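PDB 7MI0: glycosyltransferase from Rickettsia africae, which probably transfers a sugar from an activated donor to an acceptor, as expected of a two-domain GT-B enzyme of the family 4 type. Local coordinates for residues L216-M221 / N284-S289; C244-D249 / N271-F276; D187-A192 / Q310-L315; V231-K236 / A344-I349; V156-F161 / E300-T305. One frame throughout, in Å; residues are numbered along the deposited sequence.

From the N terminus, residues 156-161, at the end of a strand in the N-terminal sheet, begin contact 5, and residues 187-192, on the way into the second domain, begin contact 3. Residues 216-221 and 231-236 then open contacts 1 and 4. Contact 2 is the innermost, closing a short loop between adjacent strands at 271-276; residues 284-289 next close contact 1 around it. Contacts 5 and 3 close at 300-305 and 310-315, each enclosing contacts 1 and 2 while crossing the other, and contact 4 closes last at 344-349, crossing contacts 1, 3 and 5. Contacts 1, 2 and 4 lie within the C-terminal domain, around its sheet; contact 5 bridges the two domains, and contact 3 fastens the linker between them.

Contact 1 of 5, residues L216-M221 / N284-S289; sequences LMPSRM and NLYGIS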
# COMPACT_ATOMS: atom_id res chain seq x y z
N LEU A 216 -6.10 15.43 -8.48
CA LEU A 216 -4.91 15.02 -7.75
C LEU A 216 -4.48 13.64 -8.23
O LEU A 216 -5.26 12.68 -8.18
CB LEU A 216 -5.17 14.99 -6.25
CG LEU A 216 -3.93 14.73 -5.39
CD1 LEU A 216 -2.94 15.88 -5.51
CD2 LEU A 216 -4.34 14.50 -3.94
N MET A 217 -3.24 13.54 -8.71
CA MET A 217 -2.62 12.24 -8.92
C MET A 217 -1.50 12.06 -7.91
O MET A 217 -0.37 12.53 -8.14
CB MET A 217 -2.08 12.09 -10.34
CG MET A 217 -1.57 10.69 -10.60
SD MET A 217 -0.78 10.54 -12.20
CE MET A 217 -0.26 8.83 -12.14
N PRO A 218 -1.75 11.42 -6.78
CA PRO A 218 -0.70 11.13 -5.79
C PRO A 218 0.01 9.82 -6.14
O PRO A 218 -0.32 8.74 -5.67
CB PRO A 218 -1.48 11.04 -4.48
CG PRO A 218 -2.96 11.09 -4.85
CD PRO A 218 -3.06 10.92 -6.33
N SER A 219 0.99 9.93 -7.03
CA SER A 219 1.75 8.78 -7.49
C SER A 219 3.23 9.13 -7.49
O SER A 219 3.61 10.23 -7.91
CB SER A 219 1.33 8.35 -8.91
OG SER A 219 0.13 7.61 -8.90
N ARG A 220 4.04 8.19 -7.02
CA ARG A 220 5.48 8.27 -7.21
C ARG A 220 5.78 8.53 -8.68
O ARG A 220 5.14 7.97 -9.57
CB ARG A 220 6.14 6.98 -6.73
CG ARG A 220 7.61 6.82 -7.13
CD ARG A 220 8.31 5.71 -6.33
NE ARG A 220 8.01 4.36 -6.80
CZ ARG A 220 7.07 3.58 -6.29
NH1 ARG A 220 6.24 4.00 -5.35
NH2 ARG A 220 6.95 2.33 -6.75
N MET A 221 6.74 9.41 -8.94
CA MET A 221 7.09 9.77 -10.32
C MET A 221 7.97 8.67 -10.92
O MET A 221 9.19 8.78 -11.01
CB MET A 221 7.78 11.12 -10.36
CG MET A 221 7.80 11.76 -11.72
SD MET A 221 6.14 12.14 -12.29
CE MET A 221 6.43 13.69 -13.12
N ASN A 284 -4.76 17.34 3.51
CA ASN A 284 -5.23 18.62 2.98
C ASN A 284 -5.19 18.65 1.46
O ASN A 284 -5.95 19.40 0.84
CB ASN A 284 -4.41 19.77 3.55
CG ASN A 284 -4.59 19.93 5.05
OD1 ASN A 284 -3.65 19.74 5.82
ND2 ASN A 284 -5.81 20.26 5.47
N LEU A 285 -4.32 17.86 0.85
CA LEU A 285 -4.27 17.80 -0.61
C LEU A 285 -5.45 17.02 -1.17
O LEU A 285 -5.97 17.36 -2.24
CB LEU A 285 -2.95 17.20 -1.07
CG LEU A 285 -2.00 18.26 -1.62
CD1 LEU A 285 -0.58 17.75 -1.71
CD2 LEU A 285 -2.48 18.72 -2.97
N TYR A 286 -5.88 15.97 -0.47
CA TYR A 286 -7.11 15.29 -0.86
C TYR A 286 -8.30 16.23 -0.69
O TYR A 286 -9.15 16.34 -1.59
CB TYR A 286 -7.32 14.03 -0.03
CG TYR A 286 -6.52 12.82 -0.47
CD1 TYR A 286 -6.86 12.11 -1.61
CD2 TYR A 286 -5.44 12.36 0.28
CE1 TYR A 286 -6.15 11.00 -2.01
CE2 TYR A 286 -4.72 11.24 -0.11
CZ TYR A 286 -5.08 10.57 -1.25
OH TYR A 286 -4.36 9.46 -1.64
N GLY A 287 -8.37 16.93 0.44
CA GLY A 287 -9.51 17.78 0.72
C GLY A 287 -9.74 18.86 -0.31
O GLY A 287 -10.89 19.24 -0.57
N ILE A 288 -8.66 19.38 -0.91
CA ILE A 288 -8.81 20.43 -1.92
C ILE A 288 -9.12 19.86 -3.29
O ILE A 288 -9.44 20.63 -4.21
CB ILE A 288 -7.56 21.32 -2.05
CG1 ILE A 288 -6.37 20.52 -2.59
CG2 ILE A 288 -7.24 21.98 -0.72
CD1 ILE A 288 -5.14 21.36 -2.86
N SER A 289 -9.04 18.55 -3.46
CA SER A 289 -9.25 17.92 -4.75
C SER A 289 -10.68 17.41 -4.87
O SER A 289 -11.37 17.17 -3.88
CB SER A 289 -8.26 16.78 -4.96
OG SER A 289 -6.96 17.17 -4.57
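Apolar contacts carry most of this helix-on-sheet interface, and Leu216 of strand 214-218 is their centre. With CG anti to the backbone N (chi1 -173°), it sends both methyl groups to helix 282-287. CD1 meets Leu285 CD2 at 3.8 Å, the two leucine side chains crossing at about a right angle. CD2 lies near Leu285 O and over one face of the Tyr286 ring, offset toward the rim, 4.2 Å from Tyr286 CD1. Further along the segment the ring of Pro218 crosses the same tyrosine at about a right angle, and Pro218 CG comes 3.9 Å from Tyr286 OH.

The polar groups are satisfied within segment 284-289 or by third parties. Ser289 OG donates to Leu285 O at 2.5 Å, in the plane of the carbonyl, and so turns back onto the preceding backbone. Its oxygen also lies against Leu216 CB. Tyr286 OH bonds to Glu308, and Ser289 O accepts from Lys314 NZ. Leu245 and Val247 of the neighbouring strand extend the apolar bed beneath Leu285.

All five touching residues are buried, so the strand and helix are held by shape and exclusion of water, with the hydroxyls occupied by partners other than the strand.

Contact 2 of 5, residues C244-D249 / N271-F276; sequences CLMVGD and NKIQIF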
# COMPACT_ATOMS: atom_id res chain seq x y z
N CYS A 244 -4.55 20.22 -12.42
CA CYS A 244 -4.09 18.89 -12.04
C CYS A 244 -2.80 18.97 -11.24
O CYS A 244 -1.83 19.61 -11.68
CB CYS A 244 -3.88 18.00 -13.27
SG CYS A 244 -3.32 16.36 -12.81
N LEU A 245 -2.78 18.32 -10.09
CA LEU A 245 -1.61 18.26 -9.21
C LEU A 245 -1.02 16.86 -9.22
O LEU A 245 -1.72 15.88 -8.92
CB LEU A 245 -1.98 18.66 -7.78
CG LEU A 245 -2.33 20.12 -7.52
CD1 LEU A 245 -3.06 20.23 -6.20
CD2 LEU A 245 -1.07 20.96 -7.51
N MET A 246 0.26 16.76 -9.56
CA MET A 246 1.01 15.51 -9.49
C MET A 246 1.97 15.60 -8.31
O MET A 246 2.99 16.29 -8.39
CB MET A 246 1.77 15.27 -10.79
CG MET A 246 0.89 14.87 -11.95
SD MET A 246 1.73 15.05 -13.54
CE MET A 246 0.59 14.17 -14.60
N VAL A 247 1.64 14.90 -7.23
CA VAL A 247 2.43 14.95 -6.00
C VAL A 247 2.97 13.56 -5.71
O VAL A 247 2.22 12.57 -5.73
CB VAL A 247 1.62 15.50 -4.82
CG1 VAL A 247 1.26 16.96 -5.06
CG2 VAL A 247 0.37 14.68 -4.59
N GLY A 248 4.27 13.49 -5.44
CA GLY A 248 4.96 12.23 -5.22
C GLY A 248 6.44 12.42 -5.37
O GLY A 248 6.92 13.46 -5.84
N ASP A 249 7.19 11.40 -4.97
CA ASP A 249 8.64 11.47 -5.05
C ASP A 249 9.09 11.70 -6.48
O ASP A 249 8.53 11.14 -7.42
CB ASP A 249 9.29 10.20 -4.51
CG ASP A 249 10.80 10.17 -4.75
OD1 ASP A 249 11.49 11.10 -4.27
OD2 ASP A 249 11.29 9.24 -5.42
N ASN A 271 0.11 25.38 -17.25
CA ASN A 271 -0.78 26.11 -16.35
C ASN A 271 -1.94 25.26 -15.83
O ASN A 271 -2.72 25.74 -15.01
CB ASN A 271 -1.32 27.36 -17.04
CG ASN A 271 -2.00 27.05 -18.36
OD1 ASN A 271 -1.63 26.10 -19.05
ND2 ASN A 271 -2.99 27.85 -18.72
N LYS A 272 -2.07 24.02 -16.31
CA LYS A 272 -3.11 23.12 -15.83
C LYS A 272 -2.57 21.87 -15.15
O LYS A 272 -3.35 21.15 -14.52
CB LYS A 272 -4.03 22.71 -17.00
CG LYS A 272 -4.85 23.85 -17.56
CD LYS A 272 -5.89 23.36 -18.56
CE LYS A 272 -6.83 24.48 -18.99
NZ LYS A 272 -7.90 23.99 -19.90
N ILE A 273 -1.28 21.59 -15.28
CA ILE A 273 -0.65 20.45 -14.62
C ILE A 273 0.68 20.92 -14.06
O ILE A 273 1.51 21.46 -14.81
CB ILE A 273 -0.43 19.26 -15.58
CG1 ILE A 273 -1.63 19.09 -16.51
CG2 ILE A 273 -0.18 17.99 -14.79
CD1 ILE A 273 -1.36 18.19 -17.70
N GLN A 274 0.89 20.73 -12.76
CA GLN A 274 2.17 21.08 -12.15
C GLN A 274 2.63 19.95 -11.24
O GLN A 274 1.82 19.29 -10.58
CB GLN A 274 2.10 22.40 -11.37
CG GLN A 274 3.44 23.12 -11.30
CD GLN A 274 3.36 24.46 -10.60
OE1 GLN A 274 2.27 24.98 -10.35
NE2 GLN A 274 4.52 25.03 -10.28
N ILE A 275 3.94 19.73 -11.22
CA ILE A 275 4.56 18.61 -10.53
C ILE A 275 5.19 19.12 -9.24
O ILE A 275 5.89 20.13 -9.24
CB ILE A 275 5.61 17.93 -11.43
CG1 ILE A 275 4.98 17.53 -12.77
CG2 ILE A 275 6.24 16.73 -10.72
CD1 ILE A 275 5.99 17.17 -13.84
N PHE A 276 4.93 18.41 -8.14
CA PHE A 276 5.43 18.79 -6.83
C PHE A 276 6.09 17.60 -6.16
O PHE A 276 5.68 16.45 -6.36
CB PHE A 276 4.30 19.33 -5.93
CG PHE A 276 3.77 20.67 -6.36
CD1 PHE A 276 2.71 20.76 -7.25
CD2 PHE A 276 4.34 21.84 -5.88
CE1 PHE A 276 2.24 22.00 -7.65
CE2 PHE A 276 3.86 23.07 -6.27
CZ PHE A 276 2.81 23.15 -7.16
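Met246 has CG anti to its carbonyl carbon (chi1 -73°) and runs extended beyond it, which carries SD alongside the neighbouring strand; Ile273 holds CG2 anti to its own backbone N and offers that methyl to the sulfur. Met246 SD and Ile273 CG2 are 3.7 Å apart, and the sulfur also reaches Ile275 CG1. Cys244 shares this face of the sheet, its CB resting near Ile273 CG2. On the other face Leu245 and Phe276 both turn CG anti to the carbonyl carbon, and Leu245 CD2 meets Phe276 CE1 at 3.5 Å, the side chains crossing obliquely. Val247 CG1 packs on Phe276 CB.

The two strands are parallel and belong to the beta-alpha-beta unit of strand 243-247, helix 254-266 and strand 273-276, with 273-276 at the edge of the C-terminal sheet. Alternating backbone bonds pair them: Cys244 N gives to Lys272 O at 2.6 Å, and Gln274 N to Cys244 O at 3.1 Å, nearly along the C=O axis. Met246 N then donates almost straight (177°) to Gln274 O, and Phe276 N to Met246 O at 2.9 Å. Tyr206 meets the Phe276 ring edge-to-face, while Val231 and His227 touch Met246 on the face it shares with Cys244.

Contact 3 of 5, residues D187-A192 / Q310-L315; sequences DYFDPA and QAMKKL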
# COMPACT_ATOMS: atom_id res chain seq x y z
N ASP A 187 -9.43 7.40 10.87
CA ASP A 187 -9.36 8.49 11.83
C ASP A 187 -8.46 9.61 11.31
O ASP A 187 -8.77 10.79 11.52
CB ASP A 187 -8.89 7.96 13.18
CG ASP A 187 -10.00 7.28 13.96
OD1 ASP A 187 -11.10 7.86 14.06
OD2 ASP A 187 -9.79 6.15 14.47
N TYR A 188 -7.37 9.27 10.63
CA TYR A 188 -6.53 10.30 10.03
C TYR A 188 -7.14 10.83 8.74
O TYR A 188 -7.35 12.04 8.58
CB TYR A 188 -5.12 9.75 9.77
CG TYR A 188 -4.20 10.74 9.07
CD1 TYR A 188 -3.46 11.66 9.80
CD2 TYR A 188 -4.08 10.76 7.69
CE1 TYR A 188 -2.62 12.57 9.17
CE2 TYR A 188 -3.26 11.67 7.05
CZ TYR A 188 -2.53 12.57 7.80
OH TYR A 188 -1.70 13.47 7.17
N PHE A 189 -7.44 9.94 7.79
CA PHE A 189 -8.14 10.32 6.56
C PHE A 189 -9.62 10.45 6.88
O PHE A 189 -10.42 9.53 6.68
CB PHE A 189 -7.88 9.31 5.45
CG PHE A 189 -6.46 9.29 4.97
CD1 PHE A 189 -6.05 10.14 3.95
CD2 PHE A 189 -5.54 8.43 5.53
CE1 PHE A 189 -4.74 10.13 3.51
CE2 PHE A 189 -4.22 8.41 5.09
CZ PHE A 189 -3.83 9.27 4.08
N ASP A 190 -9.98 11.61 7.41
CA ASP A 190 -11.34 11.90 7.85
C ASP A 190 -11.70 13.32 7.44
O ASP A 190 -11.14 14.28 7.99
CB ASP A 190 -11.46 11.72 9.37
CG ASP A 190 -12.86 12.00 9.90
OD1 ASP A 190 -13.82 12.09 9.10
OD2 ASP A 190 -13.00 12.12 11.14
N PRO A 191 -12.61 13.50 6.48
CA PRO A 191 -12.94 14.86 6.02
C PRO A 191 -13.47 15.76 7.12
O PRO A 191 -13.41 16.99 6.96
CB PRO A 191 -14.01 14.61 4.95
CG PRO A 191 -13.76 13.21 4.49
CD PRO A 191 -13.33 12.46 5.72
N ALA A 192 -13.96 15.20 8.23
CA ALA A 192 -14.40 16.01 9.36
C ALA A 192 -13.25 16.70 10.08
O ALA A 192 -13.50 17.55 10.94
CB ALA A 192 -15.20 15.15 10.34
N GLN A 310 -11.01 7.23 -1.55
CA GLN A 310 -12.36 6.84 -1.17
C GLN A 310 -12.66 7.25 0.27
O GLN A 310 -13.78 7.68 0.58
CB GLN A 310 -12.55 5.34 -1.35
CG GLN A 310 -12.75 4.90 -2.77
CD GLN A 310 -12.85 3.40 -2.89
OE1 GLN A 310 -11.96 2.67 -2.47
NE2 GLN A 310 -13.96 2.93 -3.46
N ALA A 311 -11.67 7.13 1.16
CA ALA A 311 -11.87 7.55 2.54
C ALA A 311 -12.18 9.04 2.63
O ALA A 311 -12.91 9.47 3.54
CB ALA A 311 -10.64 7.22 3.38
N MET A 312 -11.66 9.84 1.71
CA MET A 312 -11.83 11.28 1.75
C MET A 312 -13.06 11.76 0.99
O MET A 312 -13.20 12.96 0.75
CB MET A 312 -10.57 11.96 1.20
CG MET A 312 -9.34 11.76 2.06
SD MET A 312 -9.53 12.33 3.77
CE MET A 312 -9.79 14.08 3.53
N LYS A 313 -13.96 10.84 0.60
CA LYS A 313 -15.23 11.17 -0.05
C LYS A 313 -15.01 11.86 -1.40
O LYS A 313 -15.66 12.86 -1.73
CB LYS A 313 -16.12 12.04 0.86
CG LYS A 313 -16.66 11.34 2.10
CD LYS A 313 -17.50 12.29 2.96
CE LYS A 313 -18.33 11.54 4.00
NZ LYS A 313 -19.18 12.44 4.84
N LYS A 314 -14.11 11.30 -2.20
CA LYS A 314 -13.76 11.86 -3.50
C LYS A 314 -14.26 10.96 -4.63
O LYS A 314 -14.56 9.79 -4.44
CB LYS A 314 -12.25 12.06 -3.62
CG LYS A 314 -11.67 12.95 -2.54
CD LYS A 314 -12.36 14.31 -2.54
CE LYS A 314 -12.03 15.10 -1.29
NZ LYS A 314 -12.49 16.51 -1.34
N LEU A 315 -14.34 11.54 -5.82
CA LEU A 315 -14.55 10.74 -7.02
C LEU A 315 -13.22 10.15 -7.44
O LEU A 315 -12.25 10.88 -7.68
CB LEU A 315 -15.15 11.59 -8.14
CG LEU A 315 -16.57 12.11 -7.92
CD1 LEU A 315 -17.08 12.80 -9.18
CD2 LEU A 315 -17.51 10.98 -7.50
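The linker that leaves the last strand of the N-terminal sheet for helix 196-205 is pinned here to the C-terminal end of helix 304-311, with a Met-aromatic contact at its heart. Met312, the first residue to leave helical geometry, is folded back on itself by bends at chi2 (-57°) and chi3 (-63°). This brings SD to the rim of the Phe189 ring, 5.4 Å from its centroid and 84° off the ring normal, so the sulfur sits at the edge near the ring plane. Closer in, SD is 3.8 Å from Phe189 CB and also lies against the backbone of Phe189. Phe189 CB is likewise 4.0 Å from Ala311 CB, so the same carbon touches both helix-end residues.

Pro191 adds a second patch. Its CG stands 3.8 Å from Met312 O, and its CD lies near Ala311 O, while the extended chain of Lys313 passes along it with CD 4.1 Å from Pro191 CG. The linker stiffens itself locally: Phe189 is the centre of an inverse gamma turn, and Asp190 OD1 accepts from Ala192 N in an Asx turn. Arg369 NH1, from helix 359-375, bonds to both Phe189 O and Ala311 O and so ties the two segments together. Such a linker, running from one Rossmann-like domain and fixed against the other, belongs to the GT-B architecture.

Contact 4 of 5, residues V231-K236 / A344-I349; sequences VEALSK and ALAQKI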
# COMPACT_ATOMS: atom_id res chain seq x y z
N VAL A 231 -1.35 12.85 -18.90
CA VAL A 231 -1.05 14.10 -19.59
C VAL A 231 -1.63 14.10 -20.99
O VAL A 231 -2.22 15.09 -21.44
CB VAL A 231 0.46 14.37 -19.59
CG1 VAL A 231 0.79 15.59 -20.46
CG2 VAL A 231 0.96 14.58 -18.17
N GLU A 232 -1.50 12.98 -21.71
CA GLU A 232 -2.14 12.89 -23.02
C GLU A 232 -3.66 12.91 -22.89
O GLU A 232 -4.34 13.39 -23.80
CB GLU A 232 -1.67 11.63 -23.75
N ALA A 233 -4.20 12.41 -21.78
CA ALA A 233 -5.64 12.45 -21.57
C ALA A 233 -6.12 13.87 -21.28
O ALA A 233 -7.11 14.33 -21.86
CB ALA A 233 -6.05 11.50 -20.44
N LEU A 234 -5.42 14.57 -20.38
CA LEU A 234 -5.79 15.95 -20.07
C LEU A 234 -5.58 16.89 -21.24
O LEU A 234 -6.18 17.97 -21.27
CB LEU A 234 -5.00 16.43 -18.86
CG LEU A 234 -5.34 15.70 -17.56
CD1 LEU A 234 -4.48 16.22 -16.42
CD2 LEU A 234 -6.83 15.84 -17.24
N SER A 235 -4.73 16.52 -22.21
CA SER A 235 -4.61 17.33 -23.41
C SER A 235 -5.87 17.23 -24.26
O SER A 235 -6.28 18.22 -24.88
CB SER A 235 -3.38 16.88 -24.22
OG SER A 235 -3.58 15.58 -24.74
N LYS A 236 -6.49 16.05 -24.31
CA LYS A 236 -7.76 15.88 -25.00
C LYS A 236 -8.89 16.67 -24.35
O LYS A 236 -9.98 16.77 -24.93
CB LYS A 236 -8.14 14.40 -25.05
CG LYS A 236 -7.24 13.53 -25.91
CD LYS A 236 -7.43 12.05 -25.56
CE LYS A 236 -6.81 11.14 -26.60
NZ LYS A 236 -7.54 11.21 -27.89
N ALA A 344 -10.07 6.70 -23.10
CA ALA A 344 -10.94 6.16 -22.06
C ALA A 344 -10.78 6.93 -20.76
O ALA A 344 -11.76 7.18 -20.05
CB ALA A 344 -10.65 4.68 -21.85
N LEU A 345 -9.55 7.30 -20.42
CA LEU A 345 -9.32 8.10 -19.22
C LEU A 345 -9.86 9.51 -19.39
O LEU A 345 -10.49 10.06 -18.48
CB LEU A 345 -7.82 8.12 -18.90
CG LEU A 345 -7.37 8.84 -17.63
CD1 LEU A 345 -8.15 8.34 -16.43
CD2 LEU A 345 -5.88 8.66 -17.41
N ALA A 346 -9.65 10.11 -20.57
CA ALA A 346 -10.11 11.48 -20.79
C ALA A 346 -11.62 11.57 -20.74
O ALA A 346 -12.18 12.55 -20.23
CB ALA A 346 -9.58 12.00 -22.12
N GLN A 347 -12.31 10.55 -21.25
CA GLN A 347 -13.77 10.55 -21.21
C GLN A 347 -14.29 10.38 -19.78
O GLN A 347 -15.25 11.04 -19.39
CB GLN A 347 -14.32 9.46 -22.12
CG GLN A 347 -14.19 9.79 -23.59
CD GLN A 347 -14.87 11.10 -23.94
OE1 GLN A 347 -14.22 12.14 -24.06
NE2 GLN A 347 -16.19 11.07 -24.10
N LYS A 348 -13.65 9.51 -18.98
CA LYS A 348 -14.08 9.34 -17.60
C LYS A 348 -13.87 10.61 -16.78
O LYS A 348 -14.72 10.99 -15.96
CB LYS A 348 -13.36 8.17 -16.94
CG LYS A 348 -13.92 6.80 -17.31
CD LYS A 348 -15.07 6.38 -16.42
CE LYS A 348 -15.68 5.07 -16.91
NZ LYS A 348 -16.48 4.39 -15.86
N ILE A 349 -12.74 11.29 -17.00
CA ILE A 349 -12.50 12.56 -16.32
C ILE A 349 -13.54 13.58 -16.74
O ILE A 349 -14.06 14.36 -15.92
CB ILE A 349 -11.07 13.06 -16.59
CG1 ILE A 349 -10.05 12.07 -16.03
CG2 ILE A 349 -10.85 14.43 -15.98
CD1 ILE A 349 -8.62 12.47 -16.28
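The short helical segments 231-235 and 344-349 run in broadly the same direction, crossing at -56° with their axes approaching to 8.2 Å. Two alanines make this closeness possible. Ala233 and Ala346 have the nearest CA atoms of the two segments, 4.6 Å apart, and each directs its methyl toward the other helix. The two CB atoms meet at 3.9 Å, and Ala346 CB also rests against the main chain of its partner, 3.4 Å from Ala233 O. On the far helix, Leu345 flanks this point: its CG, placed anti to the backbone N (chi1 -177°), lies 4.1 Å from Ala233 CB, so that the alanine methyl is embraced by two successive residues.

Larger side chains fill the sides of the crossing. Leu234 leaves its helix pointing away from the partner, but its branch swings back so that CD2 touches Ile349 CD1 tip to tip at 3.9 Å, the two side chains crossing at about a right angle. Toward the solvent side, Lys236 lays its aliphatic part on Ala346, with CB and CD both about 4.1 Å from Ala346 CB, before the chain bends at chi4.

Beneath the pair lies the C-terminal sheet: Leu234 packs on Cys244 of strand 243-247, while Leu345 and Ile349 rest on Ile317 of strand 315-319. Two helices side by side on one face of a parallel sheet are typical of the Rossmann-like domains of the GT-B fold.

Contact 5 of 5, residues V156-F161 / E300-T305; sequences VAVSNF and EAFGRT
Ser159 and Val158 point toward the 300-305 loop, and Phe161, in the first turn of helix 160-168, points toward the same loop, so three side chains of the N-terminal domain converge on Ala301. The serine makes the polar link. Its OG occupies the crowded position between backbone N and carbonyl carbon (chi1 60°) and donates to Ala301 O at 2.7 Å, in the carbonyl plane and on a lone pair. As N-cap of helix 160-168 the same oxygen also accepts from Val162 N, so one hydroxyl both caps a helix and grips the opposing domain. Glu326, from the C-terminal domain, adds to this end of the helix by taking bonds from the backbone N atoms of Asn160 and Phe161.

The apolar side chains flank that bond. Val158 holds out CG2, which touches Ala301 CB at 4.1 Å and, crossing obliquely, Phe302 CD1 at 4.2 Å. Phe161, with CG anti to its backbone N (chi1 175°), brings CD2 to 3.9 Å from Glu300 O and close to Ala301 CA, so its ring lies obliquely beside the loop backbone. Glu300 turns its own side chain away, to a salt bridge with Lys225.

Glu300 and Glu308 are spaced as in the EX7E motif of family 4 glycosyltransferases, which usually lines the donor site; a meeting of this loop with the other domain is consistent with the interdomain cleft of a GT-B enzyme.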
# COMPACT_ATOMS: atom_id res chain seq x y z
N VAL A 156 -0.27 -15.00 4.13
CA VAL A 156 -1.19 -13.87 4.01
C VAL A 156 -0.92 -13.16 2.69
O VAL A 156 0.22 -12.83 2.37
CB VAL A 156 -1.04 -12.89 5.20
CG1 VAL A 156 -1.77 -11.60 4.92
CG2 VAL A 156 -1.59 -13.52 6.47
N ALA A 157 -1.99 -12.92 1.93
CA ALA A 157 -1.94 -12.09 0.74
C ALA A 157 -2.64 -10.76 1.03
O ALA A 157 -3.74 -10.74 1.59
CB ALA A 157 -2.60 -12.79 -0.44
N VAL A 158 -1.99 -9.66 0.65
CA VAL A 158 -2.53 -8.32 0.89
C VAL A 158 -3.66 -7.97 -0.05
O VAL A 158 -4.23 -6.88 0.07
CB VAL A 158 -1.47 -7.22 0.76
CG1 VAL A 158 -0.28 -7.49 1.66
CG2 VAL A 158 -1.04 -7.09 -0.69
N SER A 159 -4.00 -8.84 -1.00
CA SER A 159 -5.11 -8.61 -1.91
C SER A 159 -5.52 -9.94 -2.53
O SER A 159 -4.82 -10.94 -2.41
CB SER A 159 -4.75 -7.59 -2.99
OG SER A 159 -3.65 -8.01 -3.78
N ASN A 160 -6.67 -9.94 -3.19
CA ASN A 160 -7.05 -11.13 -3.94
C ASN A 160 -6.23 -11.27 -5.21
O ASN A 160 -6.08 -12.38 -5.72
CB ASN A 160 -8.54 -11.11 -4.29
CG ASN A 160 -9.41 -11.52 -3.12
OD1 ASN A 160 -9.57 -12.71 -2.84
ND2 ASN A 160 -9.98 -10.53 -2.43
N PHE A 161 -5.69 -10.16 -5.72
CA PHE A 161 -4.78 -10.23 -6.85
C PHE A 161 -3.51 -11.00 -6.48
O PHE A 161 -3.04 -11.84 -7.26
CB PHE A 161 -4.47 -8.81 -7.32
CG PHE A 161 -3.46 -8.72 -8.41
CD1 PHE A 161 -3.76 -9.11 -9.69
CD2 PHE A 161 -2.20 -8.18 -8.15
CE1 PHE A 161 -2.83 -9.00 -10.70
CE2 PHE A 161 -1.27 -8.07 -9.15
CZ PHE A 161 -1.58 -8.48 -10.43
N GLU A 300 -0.59 -3.26 -9.70
CA GLU A 300 -0.17 -3.01 -8.33
C GLU A 300 -0.89 -3.98 -7.40
O GLU A 300 -2.06 -4.30 -7.62
CB GLU A 300 -0.45 -1.57 -7.91
CG GLU A 300 0.37 -0.55 -8.66
CD GLU A 300 0.09 0.87 -8.21
OE1 GLU A 300 -1.02 1.38 -8.50
OE2 GLU A 300 0.98 1.46 -7.57
N ALA A 301 -0.18 -4.44 -6.37
CA ALA A 301 -0.78 -5.38 -5.43
C ALA A 301 -2.03 -4.79 -4.79
O ALA A 301 -3.01 -5.50 -4.55
CB ALA A 301 0.24 -5.76 -4.36
N PHE A 302 -2.02 -3.48 -4.52
CA PHE A 302 -3.18 -2.77 -4.00
C PHE A 302 -2.99 -1.29 -4.29
O PHE A 302 -1.86 -0.79 -4.26
CB PHE A 302 -3.37 -3.01 -2.50
CG PHE A 302 -2.32 -2.36 -1.65
CD1 PHE A 302 -1.10 -2.98 -1.42
CD2 PHE A 302 -2.55 -1.12 -1.06
CE1 PHE A 302 -0.14 -2.39 -0.62
CE2 PHE A 302 -1.59 -0.52 -0.27
CZ PHE A 302 -0.39 -1.16 -0.05
N GLY A 303 -4.09 -0.60 -4.57
CA GLY A 303 -4.03 0.82 -4.85
C GLY A 303 -4.22 1.64 -3.60
O GLY A 303 -5.36 1.98 -3.24
N ARG A 304 -3.12 1.96 -2.92
CA ARG A 304 -3.19 2.71 -1.66
C ARG A 304 -3.97 4.01 -1.82
O ARG A 304 -4.88 4.30 -1.04
CB ARG A 304 -1.79 2.99 -1.14
CG ARG A 304 -1.77 3.56 0.27
CD ARG A 304 -0.43 4.16 0.63
NE ARG A 304 -0.32 5.54 0.19
CZ ARG A 304 0.37 5.94 -0.87
NH1 ARG A 304 1.05 5.08 -1.62
NH2 ARG A 304 0.38 7.23 -1.19
N THR A 305 -3.62 4.80 -2.84
CA THR A 305 -4.27 6.09 -3.03
C THR A 305 -5.72 5.97 -3.45
O THR A 305 -6.48 6.93 -3.29
CB THR A 305 -3.52 6.94 -4.06
OG1 THR A 305 -3.53 6.28 -5.33
CG2 THR A 305 -2.09 7.17 -3.61